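Local structure of BCL2-like 10 (Danio rerio, 6FBX) at residues Ser58-Asp63 / Glu104-Arg108; Ala17-Ile21 / Ser115-Ala119. The protein probably restrains apoptosis as a pro-survival member of the Bcl-2 family and binds the BH3 helix of the pro-apoptotic protein Bad. One frame throughout, in Å; residues are numbered along the deposited sequence.

Contact 1 (Ser58-Asp63 / Glu104-Arg108)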
loop_
_atom_site.group_PDB
_atom_site.type_symbol
_atom_site.label_atom_id
_atom_site.label_comp_id
_atom_site.label_asym_id
_atom_site.label_seq_id
_atom_site.Cartn_x
_atom_site.Cartn_y
_atom_site.Cartn_z
ATOM N N SER A 58 7.545 -9.309 -4.840
ATOM C CA SER A 58 7.080 -9.828 -3.558
ATOM C C SER A 58 7.915 -11.024 -3.118
ATOM O O SER A 58 8.248 -11.157 -1.934
ATOM C CB SER A 58 5.603 -10.213 -3.652
ATOM O OG SER A 58 5.414 -11.308 -4.537
ATOM N N GLN A 59 8.270 -11.904 -4.057
ATOM C CA GLN A 59 9.039 -13.091 -3.697
ATOM C C GLN A 59 10.483 -12.735 -3.359
ATOM O O GLN A 59 11.041 -13.256 -2.385
ATOM C CB GLN A 59 8.962 -14.119 -4.827
ATOM C CG GLN A 59 7.548 -14.657 -5.010
ATOM C CD GLN A 59 7.424 -15.677 -6.125
ATOM O OE1 GLN A 59 8.400 -16.003 -6.800
ATOM N NE2 GLN A 59 6.213 -16.188 -6.321
ATOM N N GLU A 60 11.102 -11.836 -4.131
ATOM C CA GLU A 60 12.430 -11.345 -3.766
ATOM C C GLU A 60 12.405 -10.701 -2.385
ATOM O O GLU A 60 13.241 -11.005 -1.525
ATOM C CB GLU A 60 12.934 -10.336 -4.801
ATOM C CG GLU A 60 13.448 -10.931 -6.098
ATOM C CD GLU A 60 14.076 -9.880 -6.995
ATOM O OE1 GLU A 60 13.326 -9.144 -7.671
ATOM O OE2 GLU A 60 15.321 -9.778 -7.011
ATOM N N PHE A 61 11.453 -9.789 -2.172
ATOM C CA PHE A 61 11.303 -9.097 -0.896
ATOM C C PHE A 61 11.249 -10.085 0.265
ATOM O O PHE A 61 12.044 -10.004 1.208
ATOM C CB PHE A 61 10.036 -8.234 -0.954
ATOM C CG PHE A 61 9.670 -7.564 0.346
ATOM C CD1 PHE A 61 9.947 -6.225 0.548
ATOM C CD2 PHE A 61 9.022 -8.264 1.347
ATOM C CE1 PHE A 61 9.597 -5.600 1.728
ATOM C CE2 PHE A 61 8.674 -7.647 2.533
ATOM C CZ PHE A 61 8.960 -6.313 2.723
ATOM N N LEU A 62 10.311 -11.034 0.208
ATOM C CA LEU A 62 10.134 -11.952 1.328
ATOM C C LEU A 62 11.339 -12.862 1.513
ATOM O O LEU A 62 11.593 -13.325 2.631
ATOM C CB LEU A 62 8.866 -12.783 1.132
ATOM C CG LEU A 62 7.545 -12.023 1.261
ATOM C CD1 LEU A 62 6.375 -12.936 0.930
ATOM C CD2 LEU A 62 7.373 -11.428 2.657
ATOM N N ASP A 63 12.096 -13.128 0.445
ATOM C CA ASP A 63 13.264 -13.990 0.561
ATOM C C ASP A 63 14.498 -13.252 1.069
ATOM O O ASP A 63 15.426 -13.902 1.565
ATOM C CB ASP A 63 13.581 -14.643 -0.786
ATOM C CG ASP A 63 12.521 -15.642 -1.214
ATOM O OD1 ASP A 63 12.312 -15.808 -2.434
ATOM O OD2 ASP A 63 11.882 -16.246 -0.328
ATOM N N GLU A 104 1.068 -13.758 -0.973
ATOM C CA GLU A 104 2.208 -14.668 -1.007
ATOM C C GLU A 104 2.456 -15.283 0.366
ATOM O O GLU A 104 2.753 -16.478 0.473
ATOM C CB GLU A 104 3.451 -13.928 -1.510
ATOM C CG GLU A 104 4.728 -14.759 -1.541
ATOM C CD GLU A 104 4.711 -15.830 -2.611
ATOM O OE1 GLU A 104 4.008 -15.646 -3.626
ATOM O OE2 GLU A 104 5.410 -16.854 -2.441
ATOM N N LEU A 105 2.330 -14.485 1.431
ATOM C CA LEU A 105 2.513 -15.022 2.776
ATOM C C LEU A 105 1.473 -16.092 3.085
ATOM O O LEU A 105 1.790 -17.120 3.696
ATOM C CB LEU A 105 2.455 -13.892 3.804
ATOM C CG LEU A 105 3.665 -12.955 3.794
ATOM C CD1 LEU A 105 3.360 -11.653 4.526
ATOM C CD2 LEU A 105 4.869 -13.646 4.416
ATOM N N LEU A 106 0.224 -15.873 2.668
ATOM C CA LEU A 106 -0.797 -16.904 2.828
ATOM C C LEU A 106 -0.447 -18.152 2.028
ATOM O O LEU A 106 -0.600 -19.276 2.520
ATOM C CB LEU A 106 -2.163 -16.360 2.409
ATOM C CG LEU A 106 -2.991 -15.717 3.525
ATOM C CD1 LEU A 106 -2.206 -14.631 4.245
ATOM C CD2 LEU A 106 -4.293 -15.156 2.972
ATOM N N SER A 107 0.023 -17.977 0.789
ATOM C CA SER A 107 0.426 -19.126 -0.014
ATOM C C SER A 107 1.518 -19.933 0.672
ATOM O O SER A 107 1.598 -21.152 0.489
ATOM C CB SER A 107 0.905 -18.667 -1.393
ATOM O OG SER A 107 -0.174 -18.195 -2.177
ATOM N N ARG A 108 2.363 -19.277 1.462
ATOM C CA ARG A 108 3.460 -19.938 2.153
ATOM C C ARG A 108 3.045 -20.536 3.491
ATOM O O ARG A 108 3.905 -21.042 4.218
ATOM C CB ARG A 108 4.610 -18.948 2.356
ATOM C CG ARG A 108 5.192 -18.450 1.043
ATOM C CD ARG A 108 6.319 -17.455 1.240
ATOM N NE ARG A 108 6.970 -17.151 -0.032
ATOM C CZ ARG A 108 8.198 -16.655 -0.155
ATOM N NH1 ARG A 108 8.697 -16.420 -1.362
ATOM N NH2 ARG A 108 8.935 -16.403 0.922
HETATM O O HOH W 1 3.440 -13.451 -5.184
#
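A salt-bridge network of D63, E104 and R108 ties helix 51-65 to the C-terminal end of helix 88-107, with R108 just past the last helical turn reaching back between two acids. Its chain, extended from CG to NE, carries the guanidinium across to D63, the two flat groups turned only 22° from each other. R108 NH2 gives D63 OD2 a bond of 3.2 Å from above the carboxylate plane, and NH1 adds a weak one to the same oxygen. One helical turn back, E104 is bent at chi2 (70°), and its OE2 takes R108 NE at 2.9 Å through the anti lone pair, with an N-H...O angle of 155°. The guanidinium is thus held by a carboxylate from each helix, which limits its rotation and probably favours the charged form of all three groups. L62 lies beneath this polar layer: its CB is 3.6 Å from R108 NH2, and its CD1 sits over one face of the guanidinium, offset toward the rim.

In the all-helical Bcl-2 fold, this surface contact lies beside the peptide-binding side of helix 51-65: E60 and F61 reach the bound peptide, E60 through a salt bridge to a basic side chain. L62 points to helix 88-107 instead. Its CD1 meets E104 CG at 3.5 Å, its CD2 meets L105 CD2 at 3.8 Å, and the leucine also touches L101. Q59 crosses E104 at about a right angle, NE2 3.5 Å from OE1 without making a hydrogen bond. A water bridges the helices instead, donating to E104 OE1 at 2.8 Å and to S58 OG, which also bonds R55 O within its own helix.

Contact 2 (Ala17-Ile21 / Ser115-Ala119)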
loop_
_atom_site.group_PDB
_atom_site.type_symbol
_atom_site.label_atom_id
_atom_site.label_comp_id
_atom_site.label_asym_id
_atom_site.label_seq_id
_atom_site.Cartn_x
_atom_site.Cartn_y
_atom_site.Cartn_z
ATOM N N ALA A 17 -6.701 -0.402 4.395
ATOM C CA ALA A 17 -5.685 -1.424 4.164
ATOM C C ALA A 17 -6.200 -2.808 4.532
ATOM O O ALA A 17 -5.958 -3.781 3.808
ATOM C CB ALA A 17 -4.426 -1.095 4.966
ATOM N N GLU A 18 -6.908 -2.924 5.658
ATOM C CA GLU A 18 -7.447 -4.222 6.045
ATOM C C GLU A 18 -8.421 -4.745 4.998
ATOM O O GLU A 18 -8.426 -5.943 4.688
ATOM C CB GLU A 18 -8.130 -4.125 7.409
ATOM C CG GLU A 18 -7.162 -4.056 8.574
ATOM C CD GLU A 18 -7.861 -4.183 9.913
ATOM O OE1 GLU A 18 -8.891 -3.508 10.118
ATOM O OE2 GLU A 18 -7.385 -4.971 10.753
ATOM N N ASP A 19 -9.250 -3.865 4.436
ATOM C CA ASP A 19 -10.210 -4.307 3.430
ATOM C C ASP A 19 -9.503 -4.796 2.174
ATOM O O ASP A 19 -9.840 -5.857 1.634
ATOM C CB ASP A 19 -11.181 -3.183 3.075
ATOM C CG ASP A 19 -12.097 -3.564 1.931
ATOM O OD1 ASP A 19 -13.065 -4.315 2.171
ATOM O OD2 ASP A 19 -11.830 -3.139 0.788
ATOM N N TYR A 20 -8.529 -4.028 1.677
ATOM C CA TYR A 20 -7.854 -4.437 0.453
ATOM C C TYR A 20 -7.103 -5.744 0.659
ATOM O O TYR A 20 -7.141 -6.634 -0.197
ATOM C CB TYR A 20 -6.892 -3.356 -0.042
ATOM C CG TYR A 20 -6.331 -3.735 -1.387
ATOM C CD1 TYR A 20 -7.167 -3.818 -2.494
ATOM C CD2 TYR A 20 -4.991 -4.068 -1.549
ATOM C CE1 TYR A 20 -6.685 -4.195 -3.728
ATOM C CE2 TYR A 20 -4.493 -4.436 -2.792
ATOM C CZ TYR A 20 -5.351 -4.505 -3.873
ATOM O OH TYR A 20 -4.881 -4.882 -5.109
ATOM N N ILE A 21 -6.420 -5.881 1.795
ATOM C CA ILE A 21 -5.688 -7.112 2.077
ATOM C C ILE A 21 -6.642 -8.300 2.148
ATOM O O ILE A 21 -6.358 -9.376 1.603
ATOM C CB ILE A 21 -4.865 -6.939 3.368
ATOM C CG1 ILE A 21 -3.662 -6.038 3.081
ATOM C CG2 ILE A 21 -4.405 -8.284 3.913
ATOM C CD1 ILE A 21 -2.939 -5.549 4.318
ATOM N N SER A 115 -0.788 -10.522 7.946
ATOM C CA SER A 115 -1.542 -9.565 7.143
ATOM C C SER A 115 -1.851 -8.308 7.946
ATOM O O SER A 115 -1.642 -7.186 7.473
ATOM C CB SER A 115 -2.838 -10.208 6.645
ATOM O OG SER A 115 -2.572 -11.289 5.772
ATOM N N ARG A 116 -2.356 -8.482 9.169
ATOM C CA ARG A 116 -2.727 -7.340 10.000
ATOM C C ARG A 116 -1.533 -6.428 10.250
ATOM O O ARG A 116 -1.666 -5.199 10.218
ATOM C CB ARG A 116 -3.316 -7.837 11.322
ATOM C CG ARG A 116 -3.666 -6.748 12.333
ATOM C CD ARG A 116 -5.110 -6.300 12.213
ATOM N NE ARG A 116 -5.421 -5.241 13.171
ATOM C CZ ARG A 116 -6.650 -4.826 13.462
ATOM N NH1 ARG A 116 -7.703 -5.380 12.876
ATOM N NH2 ARG A 116 -6.827 -3.854 14.346
ATOM N N ARG A 117 -0.359 -7.010 10.511
ATOM C CA ARG A 117 0.825 -6.197 10.768
ATOM C C ARG A 117 1.159 -5.319 9.569
ATOM O O ARG A 117 1.552 -4.159 9.731
ATOM C CB ARG A 117 2.012 -7.093 11.120
ATOM C CG ARG A 117 1.774 -8.000 12.317
ATOM C CD ARG A 117 2.896 -9.016 12.471
ATOM N NE ARG A 117 4.034 -8.485 13.222
ATOM C CZ ARG A 117 4.284 -8.737 14.507
ATOM N NH1 ARG A 117 3.486 -9.524 15.218
ATOM N NH2 ARG A 117 5.349 -8.200 15.086
ATOM N N LEU A 118 1.017 -5.853 8.355
ATOM C CA LEU A 118 1.277 -5.044 7.169
ATOM C C LEU A 118 0.269 -3.908 7.053
ATOM O O LEU A 118 0.630 -2.784 6.691
ATOM C CB LEU A 118 1.253 -5.918 5.917
ATOM C CG LEU A 118 2.554 -6.669 5.597
ATOM C CD1 LEU A 118 3.162 -7.311 6.829
ATOM C CD2 LEU A 118 2.301 -7.712 4.520
ATOM N N ALA A 119 -1.000 -4.181 7.359
ATOM C CA ALA A 119 -2.011 -3.130 7.328
ATOM C C ALA A 119 -1.678 -2.023 8.320
ATOM O O ALA A 119 -1.807 -0.832 8.005
ATOM C CB ALA A 119 -3.389 -3.718 7.633
#
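I21 carries CG1 anti to its carbonyl carbon (chi1 -74°) and CD1 in the extended position (chi2 168°), which sends CD1 to A119 while CG2, anti to the backbone N, meets S115. Helix 2-24 here packs on helix 112-129 in the Bcl-2 bundle, the segment axes 9.3 Å apart at closest and their directions 138° apart, nearer antiparallel than perpendicular. I21 CD1 lies 3.8 Å from A119 CB, and I21 CG2 lies 3.7 Å from S115 CB, so the isoleucine spans one turn of the facing helix. It also touches T98 and A102 of helix 88-107, where three helices converge. With an alanine in place of I21, CG2 and CD1 are gone, which would probably open a gap facing S115, T98 and A102 and leave A119 resting on A17 and E18 without the isoleucine's cover.

The backbones come close where both residues are small: A17 and A119 have CA atoms 5.1 Å apart, their methyl groups in direct contact. Nearer the surface, E18 extends toward R116, whose chain bends at chi2; the carboxylate and guanidinium are modelled too close together, so this salt bridge is doubtful in detail. Closer to its own helix, the glutamate rests its CG on the same alanine, E18 CG 3.9 Å from A119 CB.

Overall arrangement
The centres of the two contacts lie about 15 Å apart. Along the chain the order is 17-21, 58-63, 104-108, 115-119, so contact 2 joins the outermost pair and contact 1 falls between its two segments. Helix 88-107 and helix 112-129 are consecutive, and across this pair the contacts touch: L106 CD1 packs on S115 OG at 3.7 Å, and L105 packs on L118. Contact 1, about 16 Å from the chain centre, joins helix 51-65, which carries E60 and F61 to the bound peptide, to the end of helix 88-107; contact 2, about 7 Å from the centre, brings the N-terminal helix against helix 112-129, deeper in the Bcl-2 bundle.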